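Local atomic coordinates of Afp1 (Serratia entomophila, PDB entry 6RBN), a protein that probably forms, as in other gp19-like tail tube proteins, the inner tube of the contractile anti-feeding prophage injection particle. Residues E44-D47 with N51-K54; Y78-A83 with E90-M95; T121-D126 with E131-Q136. All blocks are in the same frame, centred on the assembly; numbering follows the deposited sequence.

How the contacts relate
From the N terminus, the three contacts follow one another in series, and none encloses or crosses another. Contact 1 closes a tight beta hairpin, with three residues between 44-47 and 51-54. This hairpin reaches far out: the centre of contact 1 is about 35 Å from the centre of the chain. Contact 2 comes next and closes the loop between helix 78-81 and strand 92-99. Contact 3 closes the last loop, between strands 109-121 and 134-140. Contacts 2 and 3 both reach the large antiparallel sheet and touch the same neighbouring subunit, their nearest atoms about 5 Å apart. The nearest atoms of contact 1 are about 29 Å from contact 2 and about 31 Å from contact 3.

Contact 1: E44-D47 with N51-K54; sequences EYRD and NWFK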
# COMPACT_ATOMS: atom_id res chain seq x y z
N GLU A 44 -31.96 -57.23 -7.32
CA GLU A 44 -32.16 -57.16 -8.75
C GLU A 44 -32.40 -58.54 -9.33
O GLU A 44 -31.94 -59.55 -8.78
CB GLU A 44 -30.96 -56.52 -9.45
CG GLU A 44 -30.77 -55.06 -9.11
CD GLU A 44 -29.57 -54.45 -9.79
OE1 GLU A 44 -28.81 -55.20 -10.44
OE2 GLU A 44 -29.38 -53.23 -9.67
N TYR A 45 -33.13 -58.59 -10.44
CA TYR A 45 -33.44 -59.84 -11.11
C TYR A 45 -33.61 -59.59 -12.60
O TYR A 45 -34.42 -58.76 -13.00
CB TYR A 45 -34.69 -60.49 -10.53
CG TYR A 45 -35.08 -61.78 -11.22
CD1 TYR A 45 -34.38 -62.95 -10.98
CD2 TYR A 45 -36.14 -61.82 -12.11
CE1 TYR A 45 -34.74 -64.13 -11.61
CE2 TYR A 45 -36.50 -62.98 -12.74
CZ TYR A 45 -35.79 -64.13 -12.49
OH TYR A 45 -36.15 -65.29 -13.13
N ARG A 46 -32.84 -60.32 -13.41
CA ARG A 46 -32.93 -60.23 -14.85
C ARG A 46 -33.21 -61.61 -15.43
O ARG A 46 -32.66 -62.61 -14.96
CB ARG A 46 -31.65 -59.67 -15.46
CG ARG A 46 -31.51 -58.19 -15.28
CD ARG A 46 -30.20 -57.65 -15.79
NE ARG A 46 -29.09 -57.97 -14.91
CZ ARG A 46 -27.84 -57.60 -15.15
NH1 ARG A 46 -27.56 -56.88 -16.23
NH2 ARG A 46 -26.87 -57.91 -14.30
N ASP A 47 -34.05 -61.65 -16.45
CA ASP A 47 -34.27 -62.87 -17.21
C ASP A 47 -33.79 -62.67 -18.64
O ASP A 47 -33.21 -61.65 -19.00
CB ASP A 47 -35.74 -63.30 -17.15
CG ASP A 47 -36.69 -62.22 -17.59
OD1 ASP A 47 -36.24 -61.09 -17.84
OD2 ASP A 47 -37.90 -62.51 -17.67
N ASN A 51 -36.57 -58.39 -19.13
CA ASN A 51 -37.14 -57.76 -17.94
C ASN A 51 -36.08 -57.60 -16.87
O ASN A 51 -35.42 -58.56 -16.48
CB ASN A 51 -38.30 -58.58 -17.41
CG ASN A 51 -39.48 -58.59 -18.34
OD1 ASN A 51 -39.83 -57.57 -18.92
ND2 ASN A 51 -40.11 -59.75 -18.47
N TRP A 52 -35.91 -56.37 -16.39
CA TRP A 52 -35.11 -56.08 -15.22
C TRP A 52 -36.08 -55.76 -14.09
O TRP A 52 -37.00 -54.96 -14.28
CB TRP A 52 -34.20 -54.87 -15.42
CG TRP A 52 -32.98 -54.86 -14.55
CD1 TRP A 52 -32.95 -54.93 -13.20
CD2 TRP A 52 -31.67 -54.50 -14.97
NE1 TRP A 52 -31.66 -54.78 -12.75
CE2 TRP A 52 -30.86 -54.50 -13.82
CE3 TRP A 52 -31.08 -54.23 -16.21
CZ2 TRP A 52 -29.49 -54.24 -13.87
CZ3 TRP A 52 -29.73 -53.98 -16.25
CH2 TRP A 52 -28.95 -53.99 -15.09
N PHE A 53 -35.89 -56.37 -12.93
CA PHE A 53 -36.72 -56.09 -11.77
C PHE A 53 -35.85 -55.50 -10.67
O PHE A 53 -34.94 -56.16 -10.18
CB PHE A 53 -37.42 -57.36 -11.27
CG PHE A 53 -38.44 -57.90 -12.21
CD1 PHE A 53 -39.70 -57.33 -12.28
CD2 PHE A 53 -38.15 -58.98 -13.03
CE1 PHE A 53 -40.65 -57.83 -13.14
CE2 PHE A 53 -39.10 -59.48 -13.89
CZ PHE A 53 -40.35 -58.90 -13.95
N LYS A 54 -36.14 -54.26 -10.29
CA LYS A 54 -35.37 -53.56 -9.27
C LYS A 54 -36.25 -53.32 -8.06
O LYS A 54 -37.37 -52.82 -8.19
CB LYS A 54 -34.84 -52.24 -9.81
CG LYS A 54 -34.01 -52.43 -11.04
CD LYS A 54 -33.46 -51.14 -11.57
CE LYS A 54 -32.73 -51.40 -12.85
NZ LYS A 54 -33.67 -51.82 -13.91
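Tyr45 and Phe53 face each other as a hydrogen-bonded pair in an antiparallel beta hairpin. Tyr45 N gives a bond to Phe53 O at 3.0 Å, and Phe53 N gives one to Tyr45 O at 2.8 Å. The pairs Glu44 with Lys54 and Arg46 with Trp52 are non-hydrogen-bonded. Glu44, Arg46, Trp52 and Lys54 share one face of the sheet, and Tyr45 and Phe53 share the other. On the first face, Arg46 runs alongside Trp52. Arg46 CD sits over the centre of the Trp52 six-membered ring, 3.5 Å from its centroid, as a CH-pi contact. The chain then bends at chi3 (-75°), which lays the guanidinium nearly flat on the indole, planes at 23°. This is a cation-pi stack, with Arg46 NH1 3.4 Å from Trp52 CH2. Lys54 NZ stands over the opposite face, so the indole lies between two basic side chains. Glu44 meets the indole at its edge, OE1 lying 3.6 Å from Trp52 CZ2, with the carboxylate plane steeply turned to the ring. On the other face of the sheet, Phe53 CD2 comes to the edge of the Tyr45 ring, 3.6 Å from Tyr45 CD2. Near the turn, Asp47 OD1 takes a weak bond from Asn51 N, while Asp47 OD2 is hydrogen-bonded to Thr49. The hairpin is a two-stranded sheet of strands 38-46 and 52-56. Outside it, Arg46 and Trp52 pack on Gln58 and Arg59 of a neighbouring subunit, respectively.

Contact 2: Y78-A83 with E90-M95; sequences YEWINA and EKKDIM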
# COMPACT_ATOMS: atom_id res chain seq x y z
N TYR A 78 -18.52 -42.00 29.46
CA TYR A 78 -17.61 -43.07 29.85
C TYR A 78 -18.31 -44.14 30.68
O TYR A 78 -18.07 -45.33 30.48
CB TYR A 78 -16.41 -42.51 30.60
CG TYR A 78 -15.49 -43.58 31.13
CD1 TYR A 78 -14.69 -44.31 30.27
CD2 TYR A 78 -15.41 -43.84 32.49
CE1 TYR A 78 -13.84 -45.28 30.75
CE2 TYR A 78 -14.56 -44.80 32.98
CZ TYR A 78 -13.78 -45.52 32.10
OH TYR A 78 -12.94 -46.48 32.59
N GLU A 79 -19.18 -43.75 31.62
CA GLU A 79 -19.84 -44.77 32.43
C GLU A 79 -20.92 -45.52 31.66
O GLU A 79 -21.45 -46.50 32.19
CB GLU A 79 -20.47 -44.20 33.70
CG GLU A 79 -19.48 -43.72 34.74
CD GLU A 79 -19.36 -42.23 34.78
OE1 GLU A 79 -20.23 -41.56 34.19
OE2 GLU A 79 -18.40 -41.72 35.41
N TRP A 80 -21.26 -45.09 30.45
CA TRP A 80 -22.19 -45.82 29.61
C TRP A 80 -21.50 -46.78 28.66
O TRP A 80 -22.11 -47.76 28.22
CB TRP A 80 -23.07 -44.81 28.86
CG TRP A 80 -24.11 -45.38 27.97
CD1 TRP A 80 -24.95 -46.41 28.24
CD2 TRP A 80 -24.52 -44.86 26.70
NE1 TRP A 80 -25.81 -46.62 27.19
CE2 TRP A 80 -25.57 -45.66 26.24
CE3 TRP A 80 -24.08 -43.79 25.91
CZ2 TRP A 80 -26.19 -45.44 25.01
CZ3 TRP A 80 -24.70 -43.58 24.70
CH2 TRP A 80 -25.74 -44.40 24.26
N ILE A 81 -20.22 -46.55 28.37
CA ILE A 81 -19.43 -47.50 27.59
C ILE A 81 -18.58 -48.40 28.49
O ILE A 81 -18.08 -49.43 28.03
CB ILE A 81 -18.56 -46.76 26.55
CG1 ILE A 81 -18.15 -47.68 25.39
CG2 ILE A 81 -17.33 -46.16 27.20
CD1 ILE A 81 -17.56 -46.97 24.23
N ASN A 82 -18.42 -48.05 29.77
CA ASN A 82 -17.68 -48.93 30.67
C ASN A 82 -18.56 -50.03 31.24
O ASN A 82 -18.02 -51.05 31.70
CB ASN A 82 -17.09 -48.12 31.83
CG ASN A 82 -15.84 -48.75 32.41
OD1 ASN A 82 -15.15 -48.13 33.22
ND2 ASN A 82 -15.50 -49.96 31.97
N ALA A 83 -19.87 -49.87 31.21
CA ALA A 83 -20.79 -50.83 31.82
C ALA A 83 -21.27 -51.86 30.78
O ALA A 83 -22.46 -52.03 30.54
CB ALA A 83 -21.97 -50.10 32.45
N GLU A 90 -27.06 -50.84 28.54
CA GLU A 90 -28.26 -50.03 28.66
C GLU A 90 -28.44 -49.30 27.34
O GLU A 90 -27.78 -48.29 27.08
CB GLU A 90 -28.15 -49.06 29.82
CG GLU A 90 -28.09 -49.72 31.18
CD GLU A 90 -29.40 -50.38 31.58
OE1 GLU A 90 -30.47 -49.87 31.20
OE2 GLU A 90 -29.35 -51.41 32.28
N LYS A 91 -29.32 -49.80 26.49
CA LYS A 91 -29.60 -49.15 25.22
C LYS A 91 -30.52 -47.96 25.44
O LYS A 91 -31.50 -48.04 26.17
CB LYS A 91 -30.23 -50.13 24.24
CG LYS A 91 -29.28 -51.21 23.76
CD LYS A 91 -29.92 -52.08 22.71
CE LYS A 91 -28.96 -53.14 22.23
NZ LYS A 91 -29.57 -53.99 21.17
N LYS A 92 -30.18 -46.85 24.78
CA LYS A 92 -30.89 -45.59 24.96
C LYS A 92 -31.44 -45.13 23.62
O LYS A 92 -30.97 -45.54 22.56
CB LYS A 92 -29.97 -44.51 25.52
CG LYS A 92 -29.54 -44.73 26.96
CD LYS A 92 -28.61 -43.63 27.40
CE LYS A 92 -28.34 -43.70 28.89
NZ LYS A 92 -27.59 -44.91 29.28
N ASP A 93 -32.46 -44.28 23.69
CA ASP A 93 -33.05 -43.67 22.50
C ASP A 93 -32.61 -42.21 22.40
O ASP A 93 -32.73 -41.45 23.36
CB ASP A 93 -34.57 -43.79 22.53
CG ASP A 93 -35.17 -43.43 23.86
OD1 ASP A 93 -34.41 -43.22 24.83
OD2 ASP A 93 -36.42 -43.36 23.95
N ILE A 94 -32.11 -41.83 21.22
CA ILE A 94 -31.51 -40.53 20.99
C ILE A 94 -32.49 -39.67 20.20
O ILE A 94 -33.11 -40.15 19.24
CB ILE A 94 -30.17 -40.66 20.24
CG1 ILE A 94 -29.30 -41.74 20.87
CG2 ILE A 94 -29.42 -39.35 20.23
CD1 ILE A 94 -28.93 -41.50 22.28
N MET A 95 -32.63 -38.41 20.59
CA MET A 95 -33.39 -37.44 19.81
C MET A 95 -32.50 -36.25 19.52
O MET A 95 -31.98 -35.63 20.44
CB MET A 95 -34.63 -36.97 20.56
CG MET A 95 -35.54 -36.12 19.71
SD MET A 95 -36.84 -35.37 20.69
CE MET A 95 -37.69 -36.84 21.22
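Trp80 meets the other segment through both the edge and one face of its indole. At the edge, Trp80 NE1 donates to Glu90 O at 2.6 Å. The bond is nearly straight, 170° at the hydrogen, and the oxygen lies close to the indole plane. Lys92 comes over one face, its chain running antiparallel to the tryptophan side chain. Lys92 NZ stands 3.4 Å from the centroid of the Trp80 five-membered ring, a cation-pi contact. The ammonium thus meets the ring face, while the indole N-H is spent on Glu90 O. Lys92 CD lies over the six-membered ring of Trp80, 4.1 Å from its centroid, as a CH-pi contact. The lysine chain is extended until its last torsion, which turns NZ over the pyrrole part (chi4 66°). The contact joins the short, weakly bonded helix 78-81 to the chain leading into strand 92-99 in the antiparallel sheet of this tail-tube fold. The indole reaches across because Trp80 CG is anti to the backbone N (chi1 -179°). Trp80 also packs on Pro117 of strand 109-121. Lys92 is placed by backbone hydrogen bonding with Ala115 and by packing on Leu23. Farther out, Lys91 NZ is hydrogen-bonded to Lys54 O of a neighbouring subunit.

Contact 3: T121-D126 with E131-Q136; sequences TSPSFD and EIAVQQ
Thr121 and Gln136 form an antiparallel hydrogen-bonded pair, their CA atoms 5.3 Å apart, after which the two segments continue with no further beta bridge between them. The pair lies where strand 109-121 ends beside strand 134-140, within the antiparallel sheet of the gp19-like tube protein. Thr121 N donates to Gln136 O at 3.1 Å, almost straight at the hydrogen but well above the carbonyl plane. The return bond, Gln136 N to Thr121 O, is weak. A CA-H...O contact from Gln135 CA also reaches Thr121 O.

Beyond the bridge, Pro123 turns its ring toward segment 131-136. Pro123 CG touches Ala133 CB at 3.7 Å, and Pro123 CB lies 3.7 Å from Val134 N. The proline thus packs against Ala133 and the backbone at Val134, past the last bridge. Ala133 also packs on Val70, and Gln135 NE2 is hydrogen-bonded to Asn75. Phe125 and Asp126 pair with a strand of a neighbouring subunit, which carries the beta pairing from one subunit into the next. There the Phe125 ring meets Trp110 of that subunit edge-to-face.

Gln136 adds a side-chain contact to the bridge. Its side chain bends at chi2 (-99°) and brings the amide oxygen back to Thr121. Thr121 OG1 lies 2.9 Å from Gln136 OE1 and 3.2 Å from Gln136 O, and the hydroxyl can serve only one of them at a time.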
# COMPACT_ATOMS: atom_id res chain seq x y z
N THR A 121 -13.38 -42.43 21.44
CA THR A 121 -12.01 -42.04 21.14
C THR A 121 -11.61 -40.85 22.00
O THR A 121 -12.25 -39.80 21.95
CB THR A 121 -11.85 -41.70 19.66
OG1 THR A 121 -12.62 -40.55 19.34
CG2 THR A 121 -12.33 -42.85 18.80
N SER A 122 -10.55 -41.03 22.78
CA SER A 122 -9.99 -39.95 23.57
C SER A 122 -9.31 -38.94 22.65
O SER A 122 -8.93 -39.27 21.53
CB SER A 122 -8.99 -40.52 24.56
OG SER A 122 -7.86 -41.03 23.88
N PRO A 123 -9.16 -37.68 23.09
CA PRO A 123 -8.48 -36.69 22.25
C PRO A 123 -6.99 -36.97 22.10
O PRO A 123 -6.36 -37.61 22.94
CB PRO A 123 -8.72 -35.38 22.99
CG PRO A 123 -8.95 -35.79 24.38
CD PRO A 123 -9.71 -37.05 24.30
N SER A 124 -6.44 -36.46 21.01
CA SER A 124 -5.01 -36.57 20.76
C SER A 124 -4.30 -35.42 21.48
O SER A 124 -4.53 -34.25 21.16
CB SER A 124 -4.72 -36.54 19.27
OG SER A 124 -3.33 -36.61 19.01
N PHE A 125 -3.45 -35.75 22.44
CA PHE A 125 -2.74 -34.75 23.22
C PHE A 125 -1.55 -34.26 22.41
O PHE A 125 -0.78 -35.06 21.88
CB PHE A 125 -2.27 -35.34 24.54
CG PHE A 125 -3.36 -35.96 25.35
CD1 PHE A 125 -4.25 -35.18 26.06
CD2 PHE A 125 -3.49 -37.33 25.38
CE1 PHE A 125 -5.25 -35.77 26.80
CE2 PHE A 125 -4.49 -37.92 26.12
CZ PHE A 125 -5.37 -37.14 26.82
N ASP A 126 -1.40 -32.94 22.32
CA ASP A 126 -0.29 -32.36 21.58
C ASP A 126 0.10 -31.05 22.25
O ASP A 126 -0.75 -30.20 22.50
CB ASP A 126 -0.66 -32.13 20.12
CG ASP A 126 0.54 -31.87 19.23
OD1 ASP A 126 1.68 -31.89 19.74
OD2 ASP A 126 0.34 -31.64 18.02
N GLU A 131 -6.43 -26.41 21.18
CA GLU A 131 -7.71 -27.07 20.92
C GLU A 131 -8.32 -27.55 22.23
O GLU A 131 -7.65 -27.62 23.26
CB GLU A 131 -7.57 -28.26 19.97
CG GLU A 131 -7.30 -27.93 18.51
CD GLU A 131 -7.16 -29.16 17.64
OE1 GLU A 131 -7.16 -30.28 18.19
OE2 GLU A 131 -7.06 -29.01 16.41
N ILE A 132 -9.59 -27.90 22.16
CA ILE A 132 -10.32 -28.52 23.26
C ILE A 132 -10.20 -30.03 23.17
O ILE A 132 -10.22 -30.61 22.08
CB ILE A 132 -11.79 -28.03 23.26
CG1 ILE A 132 -11.85 -26.60 23.76
CG2 ILE A 132 -12.72 -28.90 24.11
CD1 ILE A 132 -11.32 -26.47 25.15
N ALA A 133 -10.01 -30.67 24.32
CA ALA A 133 -10.12 -32.12 24.44
C ALA A 133 -11.53 -32.54 24.06
O ALA A 133 -12.48 -32.26 24.79
CB ALA A 133 -9.77 -32.55 25.86
N VAL A 134 -11.67 -33.20 22.92
CA VAL A 134 -12.96 -33.58 22.36
C VAL A 134 -13.03 -35.09 22.25
O VAL A 134 -12.28 -35.70 21.49
CB VAL A 134 -13.21 -32.93 20.99
CG1 VAL A 134 -14.47 -33.48 20.37
CG2 VAL A 134 -13.33 -31.43 21.13
N GLN A 135 -13.93 -35.69 23.02
CA GLN A 135 -14.25 -37.10 22.86
C GLN A 135 -15.22 -37.28 21.70
O GLN A 135 -16.01 -36.39 21.38
CB GLN A 135 -14.87 -37.65 24.14
CG GLN A 135 -13.90 -37.79 25.27
CD GLN A 135 -14.57 -38.20 26.54
OE1 GLN A 135 -15.80 -38.25 26.62
NE2 GLN A 135 -13.78 -38.51 27.56
N GLN A 136 -15.17 -38.45 21.08
CA GLN A 136 -15.96 -38.75 19.90
C GLN A 136 -16.49 -40.17 20.03
O GLN A 136 -15.73 -41.14 19.91
CB GLN A 136 -15.13 -38.55 18.64
CG GLN A 136 -15.80 -38.84 17.31
CD GLN A 136 -15.46 -40.22 16.78
OE1 GLN A 136 -14.39 -40.76 17.08
NE2 GLN A 136 -16.33 -40.79 15.97